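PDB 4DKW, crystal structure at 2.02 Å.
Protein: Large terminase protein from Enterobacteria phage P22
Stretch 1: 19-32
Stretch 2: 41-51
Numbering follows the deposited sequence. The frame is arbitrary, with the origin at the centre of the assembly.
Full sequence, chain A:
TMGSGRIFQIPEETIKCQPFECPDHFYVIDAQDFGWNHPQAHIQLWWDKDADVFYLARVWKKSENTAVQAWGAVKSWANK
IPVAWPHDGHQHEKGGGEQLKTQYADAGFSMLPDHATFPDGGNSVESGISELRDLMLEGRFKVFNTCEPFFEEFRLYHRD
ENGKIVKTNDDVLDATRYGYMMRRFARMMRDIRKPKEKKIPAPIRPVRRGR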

# COMPACT_ATOMS: atom_id res chain seq x y z
N PRO A 19 5.20 14.17 9.68
CA PRO A 19 6.14 13.88 8.59
C PRO A 19 7.58 14.27 8.95
O PRO A 19 7.81 15.20 9.72
N PHE A 20 8.54 13.54 8.39
CA PHE A 20 9.95 13.82 8.58
C PHE A 20 10.63 13.37 7.30
O PHE A 20 10.01 12.71 6.46
N GLU A 21 11.90 13.74 7.14
CA GLU A 21 12.67 13.28 5.99
C GLU A 21 13.23 11.89 6.21
O GLU A 21 13.70 11.56 7.31
N CYS A 22 13.20 11.07 5.17
CA CYS A 22 13.67 9.69 5.27
C CYS A 22 15.17 9.60 5.56
O CYS A 22 16.00 10.06 4.76
N PRO A 23 15.54 9.00 6.71
CA PRO A 23 16.95 8.75 7.00
C PRO A 23 17.57 7.81 5.95
O PRO A 23 16.86 6.97 5.37
N ASP A 24 18.86 7.96 5.71
CA ASP A 24 19.60 7.17 4.74
C ASP A 24 19.46 5.66 4.90
O ASP A 24 19.50 4.92 3.93
N HIS A 25 19.31 5.21 6.14
CA HIS A 25 19.33 3.79 6.44
C HIS A 25 17.94 3.17 6.47
O HIS A 25 17.81 1.97 6.73
N PHE A 26 16.90 3.96 6.23
CA PHE A 26 15.55 3.40 6.15
C PHE A 26 15.40 2.76 4.79
O PHE A 26 16.06 3.17 3.85
N TYR A 27 14.53 1.76 4.70
CA TYR A 27 14.21 1.14 3.42
C TYR A 27 12.91 1.70 2.85
O TYR A 27 12.02 2.13 3.59
N VAL A 28 12.80 1.71 1.52
CA VAL A 28 11.70 2.36 0.83
C VAL A 28 11.08 1.43 -0.21
O VAL A 28 11.80 0.79 -0.98
N ILE A 29 9.75 1.34 -0.21
CA ILE A 29 9.04 0.56 -1.22
C ILE A 29 7.71 1.24 -1.55
O ILE A 29 7.09 1.86 -0.70
N ASP A 30 7.32 1.15 -2.82
CA ASP A 30 6.06 1.70 -3.28
C ASP A 30 5.10 0.55 -3.55
O ASP A 30 5.52 -0.61 -3.68
N ALA A 31 3.82 0.88 -3.64
CA ALA A 31 2.84 -0.12 -4.02
C ALA A 31 1.69 0.50 -4.80
O ALA A 31 1.40 1.69 -4.65
N GLN A 32 1.04 -0.33 -5.61
CA GLN A 32 -0.02 0.12 -6.50
C GLN A 32 -1.27 -0.74 -6.33
O GLN A 32 -1.18 -1.96 -6.23
N ALA A 41 -4.67 3.51 -6.28
CA ALA A 41 -3.83 4.08 -5.24
C ALA A 41 -2.36 3.77 -5.49
O ALA A 41 -2.00 2.66 -5.87
N HIS A 42 -1.50 4.76 -5.29
CA HIS A 42 -0.07 4.53 -5.25
C HIS A 42 0.46 5.03 -3.91
O HIS A 42 0.22 6.19 -3.55
N ILE A 43 1.16 4.17 -3.17
CA ILE A 43 1.64 4.53 -1.83
C ILE A 43 3.14 4.36 -1.71
O ILE A 43 3.76 3.69 -2.53
N GLN A 44 3.71 4.95 -0.68
CA GLN A 44 5.11 4.73 -0.36
C GLN A 44 5.24 4.42 1.13
O GLN A 44 4.71 5.15 1.98
N LEU A 45 5.94 3.34 1.42
CA LEU A 45 6.11 2.88 2.76
C LEU A 45 7.59 2.96 3.10
O LEU A 45 8.44 2.60 2.28
N TRP A 46 7.91 3.46 4.29
CA TRP A 46 9.29 3.45 4.75
C TRP A 46 9.41 2.42 5.85
O TRP A 46 8.49 2.27 6.66
N TRP A 47 10.53 1.70 5.86
CA TRP A 47 10.79 0.65 6.84
C TRP A 47 12.13 0.90 7.56
O TRP A 47 13.19 0.86 6.95
N ASP A 48 12.04 1.20 8.84
CA ASP A 48 13.19 1.23 9.72
C ASP A 48 13.39 -0.22 10.15
O ASP A 48 12.65 -0.71 10.99
N LYS A 49 14.36 -0.91 9.57
CA LYS A 49 14.60 -2.32 9.93
C LYS A 49 15.23 -2.52 11.29
O LYS A 49 15.08 -3.58 11.89
N ASP A 50 15.95 -1.50 11.78
CA ASP A 50 16.58 -1.55 13.10
C ASP A 50 15.54 -1.55 14.23
O ASP A 50 15.57 -2.42 15.10
N ALA A 51 14.64 -0.57 14.22
CA ALA A 51 13.56 -0.51 15.19
C ALA A 51 12.39 -1.42 14.76
O ALA A 51 11.52 -1.74 15.56

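The shortest polar contact between the two strands is made by Asp30, whose side chain (chi1 m, -88°) shares one face of the sheet with Gln44, His42 and Gln32. His42 NE2 donates to Asp30 OD2 at 2.5 Å, and Gln44 NE2 donates to Asp30 OD1 at 2.9 Å, so each carboxylate oxygen has its own donor on the neighbouring strand. The imidazole is held at its other nitrogen as well: His42 ND1 donates to Gln32 OE1 at 2.8 Å. With chi1 t and chi2 near 90°, the His42 ring places both nitrogens within reach of Asp30 and Gln32, which meet it at its edge. Because His42 donates through both nitrogens, the ring is doubly protonated in this arrangement, in keeping with its place beside a buried carboxylate. Gln44, extended with chi1 and chi2 both t, continues the network along its own strand, its OE1 accepting from Trp46 NE1 at 2.8 Å.

These side chains are carried by an antiparallel ladder in which Tyr27, Ile29 and Ala31 form hydrogen-bonded pairs with Trp47, Leu45 and Ile43; the shortest of these bonds is Trp47 N to Tyr27 O, 2.7 Å.

Trp46 (chi1 m) loses the most surface to the other stretch. Its indole extends from the network face to the loop preceding strand 27-32, where Cys22 (chi1 t) lies over its six-membered ring: Cys22 CB is 3.6 Å from Trp46 CH2, and the sulfur also sits over the ring face. Phe20 (chi1 p) receives the edge of the indole against its own face, with Phe20 CE1 3.6 Å from Trp46 CZ3. Val28 (chi1 t) packs beside the indole, Val28 CG2 to Trp46 CD1 being 4.1 Å.

The opposite face is apolar over much of its length. Ala31 CB meets Ile43 CD1 at 3.8 Å, the Ile43 side chain (chi1 p, chi2 p) bringing its tip nearer the other strand. Ile29 CG2 lies 4.1 Å from Leu45 CB, and Tyr27 CB lies 4.2 Å from Trp47 CB, although the end of the Trp47 side chain (chi1 t) leads away.

Toward the end of the ladder, Lys49 (chi1 m, then t throughout) stretches over the Tyr27 ring (chi1 m), combining a CH-pi contact from CE with a cation-pi interaction; Lys49 NZ approaches Tyr27 CE1 to 3.4 Å. Asp48 CB covers a face of the Phe26 ring (chi1 m). Beyond them, one water bridges the stretches, donating to His25 O (2.9 Å) and Asp50 OD2 (3.2 Å) and accepting from Lys49 N (2.9 Å).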

# COMPACT_ATOMS: atom_id res chain seq x y z
CB PRO A 19 5.64 14.76 7.45
CG PRO A 19 4.22 14.96 7.73
CD PRO A 19 4.10 15.04 9.22
CB PHE A 20 10.50 13.05 9.79
CG PHE A 20 10.26 11.55 9.75
CD1 PHE A 20 11.21 10.68 9.19
CD2 PHE A 20 9.10 11.00 10.28
CE1 PHE A 20 10.99 9.32 9.15
CE2 PHE A 20 8.87 9.63 10.25
CZ PHE A 20 9.82 8.79 9.67
CB GLU A 21 13.80 14.26 5.67
CG GLU A 21 13.34 15.53 4.99
CD GLU A 21 14.52 16.37 4.55
OE1 GLU A 21 15.65 15.83 4.50
OE2 GLU A 21 14.31 17.57 4.26
CB CYS A 22 13.37 8.93 3.97
SG CYS A 22 13.65 7.17 4.13
CB PRO A 23 16.92 8.09 8.38
CG PRO A 23 15.62 8.52 8.98
CD PRO A 23 14.67 8.59 7.83
CB ASP A 24 21.09 7.53 4.83
CG ASP A 24 21.49 8.63 3.87
OD1 ASP A 24 20.60 9.17 3.19
OD2 ASP A 24 22.70 8.94 3.80
CB HIS A 25 20.01 3.56 7.80
CG HIS A 25 19.45 4.42 8.90
ND1 HIS A 25 19.42 4.06 10.22
CD2 HIS A 25 18.89 5.61 8.86
CE1 HIS A 25 18.86 5.01 10.93
NE2 HIS A 25 18.51 5.97 10.14
CB PHE A 26 14.45 4.46 6.30
CG PHE A 26 14.17 4.86 7.73
CD1 PHE A 26 15.09 4.62 8.74
CD2 PHE A 26 12.98 5.50 8.05
CE1 PHE A 26 14.83 5.01 10.03
CE2 PHE A 26 12.71 5.88 9.34
CZ PHE A 26 13.63 5.63 10.33
CB TYR A 27 14.13 -0.37 3.57
CG TYR A 27 15.49 -0.99 3.77
CD1 TYR A 27 16.07 -1.76 2.78
CD2 TYR A 27 16.21 -0.77 4.94
CE1 TYR A 27 17.32 -2.32 2.95
CE2 TYR A 27 17.45 -1.32 5.13
CZ TYR A 27 18.00 -2.10 4.14
OH TYR A 27 19.25 -2.67 4.31
CB VAL A 28 12.16 3.66 0.11
CG1 VAL A 28 10.98 4.35 -0.56
CG2 VAL A 28 12.85 4.62 1.09
CB ILE A 29 8.82 -0.93 -0.80
CG1 ILE A 29 8.35 -1.77 -1.98
CG2 ILE A 29 7.86 -1.05 0.39
CD1 ILE A 29 8.18 -3.21 -1.67
CB ASP A 30 6.25 2.50 -4.57
CG ASP A 30 6.59 3.95 -4.32
OD1 ASP A 30 7.20 4.25 -3.27
OD2 ASP A 30 6.24 4.80 -5.16
CB ALA A 31 2.34 -0.88 -2.81
CB GLN A 32 0.46 0.03 -7.96
CG GLN A 32 -0.56 0.50 -9.02
CD GLN A 32 -0.75 2.01 -9.04
OE1 GLN A 32 0.21 2.77 -8.91
NE2 GLN A 32 -2.00 2.45 -9.23
CB ALA A 41 -4.25 3.58 -3.85
CB HIS A 42 0.64 5.24 -6.40
CG HIS A 42 2.06 4.79 -6.61
ND1 HIS A 42 2.38 3.73 -7.42
CD2 HIS A 42 3.22 5.23 -6.08
CE1 HIS A 42 3.69 3.54 -7.40
NE2 HIS A 42 4.22 4.44 -6.60
CB ILE A 43 0.95 3.70 -0.71
CG1 ILE A 43 1.29 2.20 -0.83
CG2 ILE A 43 -0.57 3.91 -0.75
CD1 ILE A 43 2.55 1.70 -0.05
CB GLN A 44 6.00 5.92 -0.74
CG GLN A 44 7.48 5.69 -0.43
CD GLN A 44 8.38 6.75 -1.04
OE1 GLN A 44 8.86 7.64 -0.34
NE2 GLN A 44 8.59 6.68 -2.35
CB LEU A 45 5.62 1.43 2.80
CG LEU A 45 5.36 0.67 4.09
CD1 LEU A 45 4.29 1.36 4.95
CD2 LEU A 45 4.92 -0.73 3.69
CB TRP A 46 9.72 4.81 5.30
CG TRP A 46 9.65 5.91 4.30
CD1 TRP A 46 9.44 5.80 2.96
CD2 TRP A 46 9.78 7.31 4.57
NE1 TRP A 46 9.45 7.04 2.37
CE2 TRP A 46 9.65 7.99 3.34
CE3 TRP A 46 10.01 8.06 5.74
CZ2 TRP A 46 9.73 9.38 3.25
CZ3 TRP A 46 10.09 9.44 5.64
CH2 TRP A 46 9.95 10.09 4.40
CB TRP A 47 10.80 -0.73 6.17
CG TRP A 47 10.87 -1.88 7.12
CD1 TRP A 47 10.63 -1.86 8.47
CD2 TRP A 47 11.17 -3.25 6.79
NE1 TRP A 47 10.78 -3.11 9.00
CE2 TRP A 47 11.11 -3.98 8.00
CE3 TRP A 47 11.48 -3.90 5.60
CZ2 TRP A 47 11.35 -5.37 8.03
CZ3 TRP A 47 11.73 -5.27 5.65
CH2 TRP A 47 11.66 -5.99 6.85
CB ASP A 48 12.86 2.12 10.94
CG ASP A 48 14.03 2.26 11.91
OD1 ASP A 48 14.99 1.46 11.83
OD2 ASP A 48 13.99 3.16 12.77
CB LYS A 49 15.46 -3.02 8.89
CG LYS A 49 14.81 -3.16 7.53
CD LYS A 49 15.56 -4.19 6.69
CE LYS A 49 15.06 -4.18 5.27
NZ LYS A 49 15.83 -5.07 4.40
CB ASP A 50 17.57 -0.39 13.27
CG ASP A 50 18.68 -0.41 12.23
OD1 ASP A 50 19.41 -1.43 12.16
OD2 ASP A 50 18.82 0.57 11.48
CB ALA A 51 13.08 0.92 15.37
O HOH W 1 16.96 0.21 8.84